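Local structure of bacterial transferase hexapeptide (Three repeats) family protein (Acinetobacter baumannii, 4M9C) at residues V99-V104 and C117-I122; L111-T116 and H129-S134; V136-V141 and N155-I160; V146-G151 and A164-G169; L181-G186 and A193-S198. The protein probably transfers an acetyl group from acetyl-CoA to a UDP-linked amino sugar on the bacterial route to UDP-N,N'-diacetylbacillosamine. All blocks are in the same frame, centred on the assembly; numbering follows the deposited sequence.

In the fold
All five contacts lie in the left-handed beta-helix that follows the N-terminal Rossmann-like domain, and each joins one coil to the next. Contacts 1 and 3 run from one wall round a corner towards the second wall, their centres about 10 Å apart; 117-118 and 135-136 are neighbouring strands there. Contacts 2 and 4, also with centres about 10 Å apart, share the third wall, where strands 129-130 and 147-148 adjoin. Along the chain contacts 1 and 2 interleave, as do 3 and 4, and contact 5 comes last, its centre about 21 Å from that of contact 1, and joined to contact 3 through strands 158-160 and 181-183. Neighbouring subunits pack against all five.

Contact 1: V99-V104 and C117-I122; sequences VILDEV and CLTSNI
Two successive coils of the left-handed beta-helix meet here in parallel, 99-104 on the outermost coil of its sheet and 117-122 on the next, in register through strand, corner and strand. Leu118 N points nearly along the C=O axis of Val99, 2.8 Å from Val99 O, and Leu101 N binds Leu118 O. Round the corner, Asn121 N reaches Asp102 O at 2.8 Å and Ile122 N approaches Glu103 O from above the carbonyl plane.

Ser120 adds a side-chain bond: its OG, anti to its own carbonyl carbon (chi1 -58°), accepts from Asp102 N at 3.2 Å and is also hydrogen-bonded to Lys15 O of the second subunit. Asn121 and Glu103 run alongside each other, and the Asn121 amide ND2 bonds to Asn46 OD1 of that same subunit, tying the corner across the trimer interface. On the face turned inward, Ile100, still exposed at this end of the sheet, and buried Leu118 lie side by side, CG1 of Ile100 4.1 Å from CD2 of Leu118. Val104 splits its two methyls: CG1 lies 4.1 Å from Ile122 CB, while CG2, anti to its own carbonyl carbon, comes to 3.0 Å from Thr119 O.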
# COMPACT_ATOMS: atom_id res chain seq x y z
N VAL A 99 11.13 1.05 -1.65
CA VAL A 99 11.89 -0.19 -1.61
C VAL A 99 12.29 -0.62 -3.02
O VAL A 99 11.45 -0.66 -3.92
CB VAL A 99 11.06 -1.32 -0.96
CG1 VAL A 99 11.75 -2.68 -1.11
CG2 VAL A 99 10.79 -1.01 0.51
N ILE A 100 13.57 -0.91 -3.20
CA ILE A 100 14.09 -1.46 -4.46
C ILE A 100 14.98 -2.66 -4.11
O ILE A 100 15.88 -2.54 -3.29
CB ILE A 100 14.95 -0.41 -5.22
CG1 ILE A 100 14.11 0.83 -5.55
CG2 ILE A 100 15.55 -1.03 -6.48
CD1 ILE A 100 14.97 2.03 -5.97
N LEU A 101 14.70 -3.82 -4.71
CA LEU A 101 15.45 -5.04 -4.41
C LEU A 101 16.62 -5.31 -5.39
O LEU A 101 17.39 -4.39 -5.71
CB LEU A 101 14.51 -6.24 -4.29
CG LEU A 101 13.44 -6.10 -3.19
CD1 LEU A 101 12.60 -7.37 -3.04
CD2 LEU A 101 14.08 -5.72 -1.85
N ASP A 102 16.74 -6.54 -5.88
CA ASP A 102 17.93 -6.96 -6.64
C ASP A 102 17.85 -6.69 -8.15
O ASP A 102 16.81 -6.90 -8.75
CB ASP A 102 18.17 -8.46 -6.46
CG ASP A 102 18.99 -8.78 -5.23
OD1 ASP A 102 19.53 -7.85 -4.59
OD2 ASP A 102 19.09 -9.99 -4.90
N GLU A 103 18.97 -6.29 -8.74
CA GLU A 103 19.08 -6.26 -10.20
C GLU A 103 17.98 -5.42 -10.84
O GLU A 103 17.34 -5.85 -11.81
CB GLU A 103 19.06 -7.68 -10.76
CG GLU A 103 20.17 -8.60 -10.25
CD GLU A 103 21.55 -8.21 -10.75
OE1 GLU A 103 21.65 -7.46 -11.75
OE2 GLU A 103 22.55 -8.65 -10.14
N VAL A 104 17.75 -4.24 -10.30
CA VAL A 104 16.80 -3.32 -10.89
C VAL A 104 17.57 -2.24 -11.61
O VAL A 104 18.36 -1.50 -11.01
CB VAL A 104 15.87 -2.70 -9.85
CG1 VAL A 104 14.91 -1.72 -10.52
CG2 VAL A 104 15.09 -3.80 -9.12
N CYS A 117 7.46 0.35 -4.63
CA CYS A 117 8.25 -0.85 -4.49
C CYS A 117 8.63 -1.40 -5.85
O CYS A 117 7.76 -1.60 -6.70
CB CYS A 117 7.47 -1.90 -3.71
SG CYS A 117 8.40 -3.45 -3.37
N LEU A 118 9.92 -1.61 -6.06
CA LEU A 118 10.42 -2.31 -7.24
C LEU A 118 11.13 -3.56 -6.72
O LEU A 118 12.01 -3.45 -5.86
CB LEU A 118 11.43 -1.42 -7.97
CG LEU A 118 11.02 -0.41 -9.06
CD1 LEU A 118 9.54 -0.01 -9.07
CD2 LEU A 118 11.92 0.81 -9.00
N THR A 119 10.75 -4.75 -7.20
CA THR A 119 11.34 -5.97 -6.65
C THR A 119 12.68 -6.33 -7.31
O THR A 119 13.65 -5.61 -7.14
CB THR A 119 10.35 -7.15 -6.59
OG1 THR A 119 9.93 -7.51 -7.91
CG2 THR A 119 9.12 -6.78 -5.74
N SER A 120 12.74 -7.43 -8.06
CA SER A 120 14.03 -7.90 -8.59
C SER A 120 14.04 -8.23 -10.09
O SER A 120 13.05 -8.73 -10.63
CB SER A 120 14.50 -9.15 -7.82
OG SER A 120 14.61 -8.87 -6.44
N ASN A 121 15.17 -7.98 -10.73
CA ASN A 121 15.37 -8.36 -12.13
C ASN A 121 14.38 -7.62 -13.00
O ASN A 121 13.51 -8.21 -13.63
CB ASN A 121 15.21 -9.87 -12.30
CG ASN A 121 16.33 -10.64 -11.62
OD1 ASN A 121 17.38 -10.90 -12.21
ND2 ASN A 121 16.13 -10.97 -10.36
N ILE A 122 14.54 -6.30 -13.02
CA ILE A 122 13.59 -5.39 -13.65
C ILE A 122 14.39 -4.41 -14.48
O ILE A 122 15.46 -3.97 -14.07
CB ILE A 122 12.80 -4.61 -12.59
CG1 ILE A 122 11.77 -5.52 -11.93
CG2 ILE A 122 12.15 -3.35 -13.19
CD1 ILE A 122 11.32 -5.04 -10.58

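Contact 2: L111-T116 and H129-S134; sequences LLCPFT and HANIYS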
# COMPACT_ATOMS: atom_id res chain seq x y z
N LEU A 111 11.03 8.90 -11.01
CA LEU A 111 10.37 9.57 -9.90
C LEU A 111 9.56 8.53 -9.14
O LEU A 111 8.55 8.04 -9.65
CB LEU A 111 9.46 10.68 -10.43
CG LEU A 111 8.51 11.30 -9.40
CD1 LEU A 111 9.29 12.04 -8.33
CD2 LEU A 111 7.53 12.22 -10.08
N LEU A 112 10.00 8.18 -7.94
CA LEU A 112 9.33 7.13 -7.16
C LEU A 112 8.74 7.73 -5.90
O LEU A 112 9.48 8.12 -4.99
CB LEU A 112 10.31 5.99 -6.83
CG LEU A 112 11.11 5.47 -8.03
CD1 LEU A 112 12.26 4.52 -7.60
CD2 LEU A 112 10.22 4.82 -9.05
N CYS A 113 7.42 7.78 -5.83
CA CYS A 113 6.73 8.44 -4.73
C CYS A 113 6.64 7.53 -3.49
O CYS A 113 7.08 6.38 -3.52
CB CYS A 113 5.35 8.92 -5.20
SG CYS A 113 5.46 10.14 -6.58
N PRO A 114 6.08 8.05 -2.38
CA PRO A 114 6.00 7.26 -1.14
C PRO A 114 5.27 5.92 -1.29
O PRO A 114 4.28 5.82 -2.01
CB PRO A 114 5.24 8.19 -0.20
CG PRO A 114 5.68 9.58 -0.66
CD PRO A 114 5.72 9.46 -2.16
N PHE A 115 5.79 4.92 -0.60
CA PHE A 115 5.23 3.57 -0.58
C PHE A 115 5.32 2.85 -1.92
O PHE A 115 4.51 1.97 -2.23
CB PHE A 115 3.78 3.55 -0.07
CG PHE A 115 3.64 4.11 1.31
CD1 PHE A 115 4.01 3.36 2.42
CD2 PHE A 115 3.18 5.40 1.50
CE1 PHE A 115 3.91 3.88 3.70
CE2 PHE A 115 3.07 5.93 2.78
CZ PHE A 115 3.43 5.16 3.88
N THR A 116 6.32 3.21 -2.72
CA THR A 116 6.54 2.48 -3.96
C THR A 116 7.51 1.33 -3.74
O THR A 116 8.31 1.34 -2.81
CB THR A 116 7.10 3.36 -5.08
OG1 THR A 116 8.09 4.25 -4.54
CG2 THR A 116 5.96 4.15 -5.74
N HIS A 129 7.59 7.26 -14.03
CA HIS A 129 6.90 7.87 -12.90
C HIS A 129 6.06 6.83 -12.19
O HIS A 129 5.16 6.22 -12.78
CB HIS A 129 5.98 9.00 -13.37
CG HIS A 129 6.68 10.31 -13.58
ND1 HIS A 129 6.04 11.52 -13.43
CD2 HIS A 129 7.96 10.60 -13.93
CE1 HIS A 129 6.90 12.50 -13.67
NE2 HIS A 129 8.06 11.97 -13.98
N ALA A 130 6.36 6.62 -10.91
CA ALA A 130 5.58 5.70 -10.07
C ALA A 130 5.01 6.50 -8.91
O ALA A 130 5.75 6.90 -8.01
CB ALA A 130 6.46 4.61 -9.53
N ASN A 131 3.71 6.74 -8.93
CA ASN A 131 3.08 7.47 -7.84
C ASN A 131 2.79 6.56 -6.67
O ASN A 131 3.03 5.36 -6.74
CB ASN A 131 1.79 8.18 -8.30
CG ASN A 131 1.65 9.57 -7.69
OD1 ASN A 131 1.85 9.78 -6.48
ND2 ASN A 131 1.32 10.54 -8.53
N ILE A 132 2.26 7.14 -5.60
CA ILE A 132 2.14 6.43 -4.33
C ILE A 132 1.49 5.05 -4.38
O ILE A 132 0.47 4.83 -5.05
CB ILE A 132 1.49 7.31 -3.26
CG1 ILE A 132 0.12 7.79 -3.70
CG2 ILE A 132 2.36 8.53 -2.98
CD1 ILE A 132 -0.58 8.58 -2.61
N TYR A 133 2.12 4.11 -3.68
CA TYR A 133 1.64 2.72 -3.57
C TYR A 133 1.73 1.92 -4.85
O TYR A 133 1.28 0.79 -4.87
CB TYR A 133 0.21 2.64 -3.02
CG TYR A 133 0.03 3.33 -1.69
CD1 TYR A 133 0.29 2.65 -0.49
CD2 TYR A 133 -0.40 4.64 -1.62
CE1 TYR A 133 0.12 3.28 0.72
CE2 TYR A 133 -0.57 5.28 -0.42
CZ TYR A 133 -0.31 4.59 0.75
OH TYR A 133 -0.48 5.24 1.95
N SER A 134 2.31 2.47 -5.91
CA SER A 134 2.49 1.66 -7.12
C SER A 134 3.73 0.76 -6.99
O SER A 134 4.65 1.05 -6.23
CB SER A 134 2.56 2.52 -8.39
OG SER A 134 3.72 3.34 -8.43
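Phe115 and Tyr133 reach out side by side from equivalent turns on successive coils, their ring planes only 3° apart but slid so far that they barely overlap, with centroids 4.8 Å apart. Phe115 CB lies over one face of the Tyr133 ring, a CH-pi contact, and Tyr135 of the third subunit also meets that ring. At the far end, Leu111 swings its CG anti to the backbone N (chi1 169°) and lays CD2 over one face of the His129 ring, 3.8 Å from its centroid. Between these, Ile132 CG2 packs 3.6 Å from Pro114 CD, and Leu112 CD2 meets Ala130 CB.

The backbone links the coils at three points: Ala130 N to Leu111 O and Cys113 N to Ala130 O, both nearly straight, and Tyr133 N to Pro114 O at 3.2 Å. Each coil then folds through a type II turn, closed by a hydroxyl at its last residue: Thr116 OG1 donates to Cys113 O at 2.6 Å, Ser134 OG to Asn131 O at 2.7 Å. Tyr133 OH bonds to Phe115 O of the third subunit. The chemistry is that of a buried beta-helix corner, its aromatic pair apolar along its length with a polar tip joining subunits.

Contact 3: V136-V141 and N155-I160; sequences VAHDCV and NGNIHI
The His138 imidazole has Gly156 CA over one face, 4.1 Å from the ring centroid, and the carboxylate of Asp139 at its edge. There ND1 donates in the ring plane to the anti lone pair of Asp139 OD2 at 2.7 Å, a bond that fixes the ring's rotation and would tend to make NE2 more basic. With CG between backbone N and carbonyl carbon (chi1 68°), the ring comes over Gly156 CA. The amide of Asn157 stands perpendicular to the ring, ND2 3.6 Å from His138 CE1. On the second imidazole, His159, Val141 CG2 rests over one face, 3.9 Å from NE2, and a water in the ring plane joins that NE2 to Asp139 O.

Backbone bonds join the coils: Asn157 N to His138 O at 3.0 Å, Val141 N to Ile158 O, and Ile160 N to Val141 O at 2.9 Å. Asp139 OD1 also salt-bridges Lys15 of the second subunit, whose Phe13 ring meets His138. In the PglD family an interface histidine has been proposed as general base, a role only inferred for His138. The contact turns the corner between strands 135-136 and 141-142 on one coil and 153-154 and 158-160 on the next.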
# COMPACT_ATOMS: atom_id res chain seq x y z
N VAL A 136 6.35 -2.42 -9.19
CA VAL A 136 6.73 -3.25 -10.33
C VAL A 136 7.37 -4.53 -9.78
O VAL A 136 8.34 -4.46 -9.02
CB VAL A 136 7.76 -2.54 -11.22
CG1 VAL A 136 8.15 -3.43 -12.39
CG2 VAL A 136 7.23 -1.17 -11.68
N ALA A 137 6.83 -5.68 -10.16
CA ALA A 137 7.31 -6.95 -9.61
C ALA A 137 8.36 -7.58 -10.52
O ALA A 137 8.83 -6.94 -11.45
CB ALA A 137 6.16 -7.89 -9.37
N HIS A 138 8.69 -8.85 -10.27
CA HIS A 138 9.89 -9.47 -10.85
C HIS A 138 9.82 -9.68 -12.37
O HIS A 138 8.76 -9.99 -12.91
CB HIS A 138 10.17 -10.82 -10.18
CG HIS A 138 9.14 -11.86 -10.48
ND1 HIS A 138 9.22 -12.68 -11.59
CD2 HIS A 138 7.99 -12.19 -9.85
CE1 HIS A 138 8.17 -13.48 -11.62
NE2 HIS A 138 7.41 -13.21 -10.58
N ASP A 139 10.96 -9.50 -13.03
CA ASP A 139 11.11 -9.84 -14.44
C ASP A 139 10.26 -8.97 -15.37
O ASP A 139 9.83 -9.43 -16.42
CB ASP A 139 10.84 -11.33 -14.67
CG ASP A 139 11.84 -12.21 -13.92
OD1 ASP A 139 13.05 -12.09 -14.18
OD2 ASP A 139 11.42 -12.99 -13.04
N CYS A 140 10.03 -7.73 -15.00
CA CYS A 140 9.28 -6.83 -15.87
C CYS A 140 10.23 -6.01 -16.71
O CYS A 140 11.36 -5.77 -16.32
CB CYS A 140 8.39 -5.91 -15.05
SG CYS A 140 7.00 -6.75 -14.36
N VAL A 141 9.76 -5.60 -17.89
CA VAL A 141 10.51 -4.66 -18.70
C VAL A 141 9.58 -3.49 -18.96
O VAL A 141 8.45 -3.65 -19.44
CB VAL A 141 10.99 -5.29 -20.02
CG1 VAL A 141 11.71 -4.26 -20.87
CG2 VAL A 141 11.88 -6.51 -19.73
N ASN A 155 2.39 -6.76 -11.79
CA ASN A 155 2.97 -8.01 -11.34
C ASN A 155 4.04 -8.58 -12.26
O ASN A 155 4.56 -7.88 -13.12
CB ASN A 155 1.87 -9.02 -11.04
CG ASN A 155 0.96 -8.54 -9.94
OD1 ASN A 155 -0.20 -8.18 -10.17
ND2 ASN A 155 1.49 -8.50 -8.73
N GLY A 156 4.38 -9.85 -12.07
CA GLY A 156 5.55 -10.42 -12.72
C GLY A 156 5.44 -10.67 -14.22
O GLY A 156 4.36 -10.94 -14.74
N ASN A 157 6.58 -10.61 -14.90
CA ASN A 157 6.68 -10.95 -16.31
C ASN A 157 5.74 -10.13 -17.17
O ASN A 157 5.01 -10.68 -18.01
CB ASN A 157 6.46 -12.45 -16.54
CG ASN A 157 7.68 -13.28 -16.17
OD1 ASN A 157 8.74 -13.18 -16.80
ND2 ASN A 157 7.53 -14.10 -15.14
N ILE A 158 5.76 -8.83 -16.96
CA ILE A 158 4.94 -7.92 -17.75
C ILE A 158 5.87 -6.98 -18.50
O ILE A 158 6.87 -6.51 -17.95
CB ILE A 158 3.98 -7.14 -16.84
CG1 ILE A 158 2.96 -8.11 -16.22
CG2 ILE A 158 3.28 -6.01 -17.61
CD1 ILE A 158 2.15 -7.53 -15.08
N HIS A 159 5.57 -6.73 -19.77
CA HIS A 159 6.32 -5.75 -20.55
C HIS A 159 5.39 -4.58 -20.86
O HIS A 159 4.37 -4.75 -21.53
CB HIS A 159 6.88 -6.37 -21.83
CG HIS A 159 7.84 -7.51 -21.60
ND1 HIS A 159 8.47 -8.18 -22.62
CD2 HIS A 159 8.27 -8.08 -20.45
CE1 HIS A 159 9.26 -9.11 -22.12
NE2 HIS A 159 9.15 -9.08 -20.80
N ILE A 160 5.73 -3.42 -20.33
CA ILE A 160 4.93 -2.21 -20.55
C ILE A 160 5.73 -1.30 -21.47
O ILE A 160 6.80 -0.84 -21.11
CB ILE A 160 4.63 -1.51 -19.21
CG1 ILE A 160 3.81 -2.44 -18.31
CG2 ILE A 160 3.90 -0.20 -19.45
CD1 ILE A 160 3.49 -1.87 -16.95
O HOH W 1 10.58 -10.39 -18.95

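Contact 4: V146-G151 and A164-G169; sequences VTFAPG and AYIGTG
The inner face is tightly packed: Phe148 and Ile166 lie side by side and point the same way, and Ile166 CG1 presses 3.5 Å from Phe148 CE2 at an oblique angle to the ring. The Phe148 ring also meets Phe128 edge-to-face, and Ile160 touches it from the neighbouring wall. Between the two strands the backbone is drawn tight by nearly straight bonds, Ile166 N to Thr147 O and Ala149 N to Ile166 O, each 2.9 Å, with Thr147 N to Ala164 O longer at 3.2 Å.

This is the parallel pairing of two coils in the left-handed beta-helix, each strand giving one face to the interior of the prism and the other to its outside. The looser side is at Tyr165 and Gly169, both partly exposed. Tyr165, its CG anti to the backbone N (chi1 174°), crosses Thr147 obliquely and brings OH to 3.4 Å from Ala149 CB. Thr147 itself is buried, and its OG1 turns from the tyrosine to Arg76 and Ala71 O. Towards the corner, Pro150 O takes two donors, Gly169 N at 3.0 Å and Thr168 OG1 at 2.9 Å, the hydroxyl coming from above the carbonyl plane; Pro150 and Thr168 also pack against Tyr135 of the third subunit.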
# COMPACT_ATOMS: atom_id res chain seq x y z
N VAL A 146 6.80 6.06 -19.24
CA VAL A 146 5.69 5.30 -18.68
C VAL A 146 5.27 5.92 -17.35
O VAL A 146 6.12 6.39 -16.56
CB VAL A 146 6.09 3.82 -18.49
CG1 VAL A 146 5.04 3.07 -17.69
CG2 VAL A 146 6.32 3.17 -19.85
N THR A 147 3.97 5.93 -17.11
CA THR A 147 3.41 6.54 -15.92
C THR A 147 2.52 5.57 -15.18
O THR A 147 1.59 5.01 -15.76
CB THR A 147 2.58 7.79 -16.28
OG1 THR A 147 3.43 8.77 -16.87
CG2 THR A 147 1.93 8.38 -15.05
N PHE A 148 2.83 5.35 -13.90
CA PHE A 148 1.98 4.54 -13.01
C PHE A 148 1.28 5.52 -12.09
O PHE A 148 1.93 6.22 -11.31
CB PHE A 148 2.82 3.59 -12.12
CG PHE A 148 3.23 2.30 -12.80
CD1 PHE A 148 3.58 1.20 -12.04
CD2 PHE A 148 3.29 2.20 -14.18
CE1 PHE A 148 3.97 0.01 -12.65
CE2 PHE A 148 3.69 1.02 -14.79
CZ PHE A 148 4.02 -0.07 -14.02
N ALA A 149 -0.04 5.57 -12.18
CA ALA A 149 -0.83 6.37 -11.27
C ALA A 149 -0.77 5.69 -9.91
O ALA A 149 -0.29 4.56 -9.81
CB ALA A 149 -2.28 6.46 -11.76
N PRO A 150 -1.28 6.35 -8.86
CA PRO A 150 -1.24 5.78 -7.51
C PRO A 150 -1.96 4.44 -7.41
O PRO A 150 -3.05 4.28 -7.94
CB PRO A 150 -1.97 6.84 -6.66
CG PRO A 150 -1.88 8.10 -7.45
CD PRO A 150 -1.85 7.70 -8.89
N GLY A 151 -1.32 3.48 -6.74
CA GLY A 151 -1.93 2.20 -6.47
C GLY A 151 -1.90 1.27 -7.67
O GLY A 151 -2.56 0.23 -7.66
N ALA A 164 2.93 4.16 -22.16
CA ALA A 164 1.73 3.58 -21.55
C ALA A 164 1.39 4.31 -20.24
O ALA A 164 2.27 4.82 -19.55
CB ALA A 164 1.93 2.12 -21.31
N TYR A 165 0.10 4.37 -19.91
CA TYR A 165 -0.35 4.96 -18.64
C TYR A 165 -1.15 3.89 -17.90
O TYR A 165 -2.13 3.38 -18.42
CB TYR A 165 -1.24 6.19 -18.90
CG TYR A 165 -1.88 6.79 -17.65
CD1 TYR A 165 -3.13 6.34 -17.21
CD2 TYR A 165 -1.25 7.79 -16.92
CE1 TYR A 165 -3.72 6.88 -16.08
CE2 TYR A 165 -1.84 8.33 -15.78
CZ TYR A 165 -3.07 7.88 -15.37
OH TYR A 165 -3.67 8.40 -14.24
N ILE A 166 -0.73 3.55 -16.68
CA ILE A 166 -1.45 2.60 -15.85
C ILE A 166 -2.25 3.35 -14.80
O ILE A 166 -1.69 4.00 -13.92
CB ILE A 166 -0.51 1.59 -15.17
CG1 ILE A 166 0.49 1.03 -16.19
CG2 ILE A 166 -1.32 0.45 -14.54
CD1 ILE A 166 -0.16 0.34 -17.40
N GLY A 167 -3.58 3.24 -14.89
CA GLY A 167 -4.48 4.06 -14.09
C GLY A 167 -4.51 3.72 -12.62
O GLY A 167 -4.01 2.68 -12.19
N THR A 168 -5.12 4.62 -11.84
CA THR A 168 -5.10 4.51 -10.38
C THR A 168 -5.85 3.26 -9.90
O THR A 168 -7.01 3.03 -10.27
CB THR A 168 -5.61 5.83 -9.70
OG1 THR A 168 -5.60 5.69 -8.28
CG2 THR A 168 -7.02 6.18 -10.16
N GLY A 169 -5.18 2.44 -9.10
CA GLY A 169 -5.78 1.23 -8.58
C GLY A 169 -5.87 0.09 -9.58
O GLY A 169 -6.42 -0.95 -9.27

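Contact 5: L181-G186 and A193-S198; sequences LIIGKG and AVVTKS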
# COMPACT_ATOMS: atom_id res chain seq x y z
N LEU A 181 2.95 -10.77 -20.38
CA LEU A 181 1.77 -9.97 -20.67
C LEU A 181 2.25 -8.59 -21.14
O LEU A 181 3.11 -7.97 -20.51
CB LEU A 181 0.86 -9.86 -19.44
CG LEU A 181 -0.50 -9.22 -19.73
CD1 LEU A 181 -1.54 -9.61 -18.69
CD2 LEU A 181 -0.39 -7.70 -19.83
N ILE A 182 1.71 -8.13 -22.26
CA ILE A 182 2.19 -6.89 -22.86
C ILE A 182 1.14 -5.79 -22.80
O ILE A 182 -0.02 -6.00 -23.16
CB ILE A 182 2.60 -7.11 -24.32
CG1 ILE A 182 3.71 -8.16 -24.41
CG2 ILE A 182 3.05 -5.80 -24.96
CD1 ILE A 182 4.00 -8.60 -25.83
N ILE A 183 1.56 -4.63 -22.31
CA ILE A 183 0.78 -3.41 -22.39
C ILE A 183 1.38 -2.60 -23.53
O ILE A 183 2.52 -2.16 -23.45
CB ILE A 183 0.90 -2.59 -21.09
CG1 ILE A 183 0.42 -3.41 -19.89
CG2 ILE A 183 0.09 -1.30 -21.19
CD1 ILE A 183 -0.99 -3.96 -20.06
N GLY A 184 0.62 -2.42 -24.61
CA GLY A 184 1.16 -1.81 -25.82
C GLY A 184 1.54 -0.34 -25.73
O GLY A 184 1.08 0.40 -24.87
N LYS A 185 2.41 0.07 -26.65
CA LYS A 185 2.87 1.45 -26.69
C LYS A 185 1.69 2.43 -26.65
O LYS A 185 0.74 2.32 -27.43
CB LYS A 185 3.75 1.65 -27.93
CG LYS A 185 4.13 3.09 -28.20
CD LYS A 185 5.18 3.19 -29.31
CE LYS A 185 5.36 4.65 -29.76
NZ LYS A 185 5.60 5.57 -28.60
N GLY A 186 1.74 3.37 -25.71
CA GLY A 186 0.73 4.41 -25.60
C GLY A 186 -0.65 3.95 -25.17
O GLY A 186 -1.61 4.72 -25.21
N ALA A 193 -9.06 -0.79 -13.46
CA ALA A 193 -9.17 -1.90 -14.41
C ALA A 193 -8.42 -3.14 -13.92
O ALA A 193 -7.36 -3.04 -13.31
CB ALA A 193 -8.69 -1.49 -15.78
N VAL A 194 -8.98 -4.32 -14.19
CA VAL A 194 -8.32 -5.58 -13.83
C VAL A 194 -7.89 -6.25 -15.13
O VAL A 194 -8.69 -6.89 -15.82
CB VAL A 194 -9.24 -6.48 -12.98
CG1 VAL A 194 -8.56 -7.81 -12.63
CG2 VAL A 194 -9.65 -5.74 -11.71
N VAL A 195 -6.62 -6.06 -15.49
CA VAL A 195 -6.12 -6.48 -16.79
C VAL A 195 -5.70 -7.94 -16.77
O VAL A 195 -4.78 -8.31 -16.06
CB VAL A 195 -4.92 -5.62 -17.21
CG1 VAL A 195 -4.47 -5.98 -18.62
CG2 VAL A 195 -5.28 -4.14 -17.13
N THR A 196 -6.39 -8.76 -17.58
CA THR A 196 -6.17 -10.21 -17.58
C THR A 196 -5.45 -10.70 -18.82
O THR A 196 -5.12 -11.86 -18.94
CB THR A 196 -7.50 -10.97 -17.43
OG1 THR A 196 -8.34 -10.67 -18.56
CG2 THR A 196 -8.22 -10.53 -16.16
N LYS A 197 -5.17 -9.79 -19.76
CA LYS A 197 -4.46 -10.19 -20.97
C LYS A 197 -3.81 -8.98 -21.60
O LYS A 197 -4.14 -7.85 -21.24
CB LYS A 197 -5.42 -10.85 -21.96
CG LYS A 197 -6.60 -9.99 -22.30
CD LYS A 197 -7.64 -10.77 -23.10
CE LYS A 197 -8.85 -9.89 -23.38
NZ LYS A 197 -9.80 -10.48 -24.37
N SER A 198 -2.91 -9.22 -22.54
CA SER A 198 -2.22 -8.15 -23.24
C SER A 198 -3.19 -7.10 -23.79
O SER A 198 -4.29 -7.41 -24.23
CB SER A 198 -1.33 -8.71 -24.34
OG SER A 198 -0.29 -9.50 -23.78
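A single hydrogen bond joins these segments, and it is a side-chain one. Ser198 OG, anti to its own carbonyl carbon (chi1 -65°), accepts from Ile182 N at 2.9 Å, and the bond is almost straight, 171° at the hydrogen. The hydroxyl thus takes up a strand N-H that faces the following segment. Alongside, Ser198 CA makes only a weak CA-H...O contact with the carbonyl of the same residue, 3.1 Å from Ile182 O. Beyond the segments, the backbone of Ile182 also pairs with that of Val199.

The apolar part is carried by Leu181. Its CG is anti to the backbone N (chi1 -171°), which carries the branch across to segment 193-198; there CD1 lies 3.7 Å from Lys197 C and CD2 3.9 Å from Ser198 CA. The leucine therefore packs on main chain more than on side chains. Deeper in, Ile183 CD1 meets Val195 CG1 tip to tip at 4.3 Å, a light contact between two buried side chains.

On its other side 181-183 pairs with strand 158-160, through backbone bonds of Leu181 and Ile183 to His159. Strand 181-183 is the last of its parallel sheet and 194-195 the last of another, so the arrangement belongs to the C-terminal end of the left-handed beta-helix, where the chain leaves strand 194-195 and passes over the edge of 181-183.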